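Local atomic coordinates of phenazine biosynthesis protein PhzF family (Enterococcus faecalis, PDB entry 1S7J), a protein that is probably an isomerase of the PhzF family, whose members share the fold of diaminopimelate epimerase. Residues 19-24 with 71-76. Numbering follows the deposited sequence.
Sequences NPAAVY and CGHATL
The carboxamide of Asn19 lies almost flat over one face of the His73 imidazole, a worked example of how an amide can cover a ring with no hydrogen bond between the two. The planes differ by 11°. ND2 of Asn19 stands 3.5 Å above the ring plane of His73, over its centre. Although Asn19 OD1 comes within 3.4 Å of His73 ND1, the angle is too poor for a hydrogen bond. His73 reaches this stack because its CG sits between the backbone N and carbonyl carbon (chi1 68°). At the ring edge, Pro20 O lies near the plane, 3.5 Å from His73 CE1. The pair joins strand 19-25 to the first turn of helix 72-85, in a PhzF protein of the diaminopimelate epimerase clan. A hydrogen bond from His73 NE2 to Glu46, the predicted active-site residue, helps orient the ring, and Asn19 ND2 is hydrogen-bonded to Asp200. Packing is looser farther along the strand: Ala21 CB meets Ala74 CB at 4.2 Å, while Val23 leans instead on later helix residues, Ala77, Thr78 and Val81. In partly exposed Pro20, the bond from CA to CB points away from the helix, and the backbone O makes the contact.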
ATOM      1  N   ASN A  19      -5.569  -1.821  -5.371  1.00 22.83           N
ATOM      2  CA  ASN A  19      -4.258  -1.539  -5.951  1.00 27.37           C
ATOM      3  C   ASN A  19      -3.727  -2.836  -6.549  1.00 26.96           C
ATOM      4  O   ASN A  19      -3.529  -3.820  -5.841  1.00 26.34           O
ATOM      5  CB  ASN A  19      -3.307  -1.022  -4.854  1.00 27.53           C
ATOM      6  CG  ASN A  19      -2.041  -0.361  -5.424  1.00 30.95           C
ATOM      7  OD1 ASN A  19      -1.676  -0.569  -6.581  1.00 34.37           O
ATOM      8  ND2 ASN A  19      -1.393   0.427  -4.593  1.00 30.43           N
ATOM      9  N   PRO A  20      -3.485  -2.849  -7.870  1.00 27.14           N
ATOM     10  CA  PRO A  20      -2.984  -4.008  -8.617  1.00 25.16           C
ATOM     11  C   PRO A  20      -1.514  -4.330  -8.515  1.00 23.22           C
ATOM     12  O   PRO A  20      -0.657  -3.441  -8.514  1.00 24.86           O
ATOM     13  CB  PRO A  20      -3.349  -3.656 -10.045  1.00 24.59           C
ATOM     14  CG  PRO A  20      -3.105  -2.189 -10.072  1.00 27.36           C
ATOM     15  CD  PRO A  20      -3.766  -1.729  -8.788  1.00 26.75           C
ATOM     16  N   ALA A  21      -1.219  -5.636  -8.538  1.00 18.03           N
ATOM     17  CA  ALA A  21       0.145  -6.143  -8.487  1.00 21.24           C
ATOM     18  C   ALA A  21       0.198  -7.521  -9.126  1.00 22.80           C
ATOM     19  O   ALA A  21      -0.796  -8.251  -9.127  1.00 23.87           O
ATOM     20  CB  ALA A  21       0.641  -6.216  -7.033  1.00 18.74           C
ATOM     21  N   ALA A  22       1.337  -7.866  -9.695  1.00 18.72           N
ATOM     22  CA  ALA A  22       1.529  -9.168 -10.313  1.00 17.01           C
ATOM     23  C   ALA A  22       2.394  -9.970  -9.367  1.00 15.30           C
ATOM     24  O   ALA A  22       3.359  -9.449  -8.846  1.00 14.53           O
ATOM     25  CB  ALA A  22       2.232  -9.018 -11.633  1.00 19.99           C
ATOM     26  N   VAL A  23       2.049 -11.235  -9.120  1.00 14.58           N
ATOM     27  CA  VAL A  23       2.872 -12.054  -8.239  1.00 20.24           C
ATOM     28  C   VAL A  23       3.303 -13.347  -8.902  1.00 22.76           C
ATOM     29  O   VAL A  23       2.508 -14.011  -9.561  1.00 21.33           O
ATOM     30  CB  VAL A  23       2.210 -12.317  -6.873  1.00 18.77           C
ATOM     31  CG1 VAL A  23       0.884 -11.601  -6.762  1.00 22.87           C
ATOM     32  CG2 VAL A  23       2.082 -13.801  -6.602  1.00 14.50           C
ATOM     33  N   TYR A  24       4.596 -13.651  -8.801  1.00 17.73           N
ATOM     34  CA  TYR A  24       5.153 -14.866  -9.377  1.00 19.63           C
ATOM     35  C   TYR A  24       5.688 -15.764  -8.300  1.00 23.42           C
ATOM     36  O   TYR A  24       6.628 -15.381  -7.570  1.00 26.04           O
ATOM     37  CB  TYR A  24       6.300 -14.553 -10.331  1.00 13.06           C
ATOM     38  CG  TYR A  24       5.897 -14.040 -11.672  1.00 15.45           C
ATOM     39  CD1 TYR A  24       5.317 -12.786 -11.818  1.00 17.71           C
ATOM     40  CD2 TYR A  24       6.128 -14.798 -12.823  1.00 12.50           C
ATOM     41  CE1 TYR A  24       4.979 -12.288 -13.076  1.00 18.82           C
ATOM     42  CE2 TYR A  24       5.799 -14.314 -14.084  1.00 14.83           C
ATOM     43  CZ  TYR A  24       5.228 -13.062 -14.208  1.00 16.70           C
ATOM     44  OH  TYR A  24       4.946 -12.570 -15.443  1.00 24.13           O
ATOM     45  N   CYS A  71       6.858  -3.004  -0.461  1.00 46.09           N
ATOM     46  CA  CYS A  71       5.564  -2.467  -0.897  1.00 45.37           C
ATOM     47  C   CYS A  71       4.456  -3.346  -0.338  1.00 44.01           C
ATOM     48  O   CYS A  71       4.401  -4.548  -0.591  1.00 43.24           O
ATOM     49  CB  CYS A  71       5.466  -2.262  -2.436  1.00 46.47           C
ATOM     50  SG  CYS A  71       5.544  -0.488  -2.916  1.00 35.16           S
ATOM     51  N   GLY A  72       3.631  -2.735   0.505  1.00 38.44           N
ATOM     52  CA  GLY A  72       2.547  -3.428   1.176  1.00 35.70           C
ATOM     53  C   GLY A  72       1.483  -4.164   0.383  1.00 31.97           C
ATOM     54  O   GLY A  72       1.205  -5.332   0.670  1.00 29.35           O
ATOM     55  N   HIS A  73       0.844  -3.492  -0.569  1.00 29.65           N
ATOM     56  CA  HIS A  73      -0.214  -4.137  -1.346  1.00 26.45           C
ATOM     57  C   HIS A  73       0.286  -5.361  -2.102  1.00 24.51           C
ATOM     58  O   HIS A  73      -0.453  -6.317  -2.291  1.00 25.59           O
ATOM     59  CB  HIS A  73      -0.880  -3.138  -2.306  1.00 26.44           C
ATOM     60  CG  HIS A  73       0.005  -2.679  -3.409  1.00 23.82           C
ATOM     61  ND1 HIS A  73      -0.210  -3.026  -4.727  1.00 23.18           N
ATOM     62  CD2 HIS A  73       1.135  -1.924  -3.398  1.00 20.01           C
ATOM     63  CE1 HIS A  73       0.750  -2.503  -5.480  1.00 21.05           C
ATOM     64  NE2 HIS A  73       1.575  -1.838  -4.695  1.00 21.77           N
ATOM     65  N   ALA A  74       1.547  -5.325  -2.512  1.00 23.00           N
ATOM     66  CA  ALA A  74       2.163  -6.426  -3.240  1.00 26.12           C
ATOM     67  C   ALA A  74       2.485  -7.592  -2.321  1.00 25.35           C
ATOM     68  O   ALA A  74       2.688  -8.724  -2.785  1.00 28.69           O
ATOM     69  CB  ALA A  74       3.428  -5.950  -3.942  1.00 27.98           C
ATOM     70  N   THR A  75       2.624  -7.307  -1.036  1.00 27.29           N
ATOM     71  CA  THR A  75       2.907  -8.335  -0.067  1.00 20.81           C
ATOM     72  C   THR A  75       1.587  -9.034   0.225  1.00 17.30           C
ATOM     73  O   THR A  75       1.522 -10.262   0.295  1.00 21.25           O
ATOM     74  CB  THR A  75       3.540  -7.736   1.217  1.00 25.57           C
ATOM     75  OG1 THR A  75       4.881  -7.347   0.933  1.00 22.13           O
ATOM     76  CG2 THR A  75       3.578  -8.754   2.338  1.00 20.85           C
ATOM     77  N   LEU A  76       0.532  -8.246   0.355  1.00 14.92           N
ATOM     78  CA  LEU A  76      -0.788  -8.766   0.605  1.00 16.17           C
ATOM     79  C   LEU A  76      -1.188  -9.644  -0.565  1.00 17.41           C
ATOM     80  O   LEU A  76      -1.772 -10.711  -0.389  1.00 16.10           O
ATOM     81  CB  LEU A  76      -1.778  -7.606   0.764  1.00 21.11           C
ATOM     82  CG  LEU A  76      -3.240  -7.890   1.121  1.00 21.66           C
ATOM     83  CD1 LEU A  76      -3.846  -6.667   1.743  1.00 21.16           C
ATOM     84  CD2 LEU A  76      -4.039  -8.336  -0.105  1.00 12.27           C
TER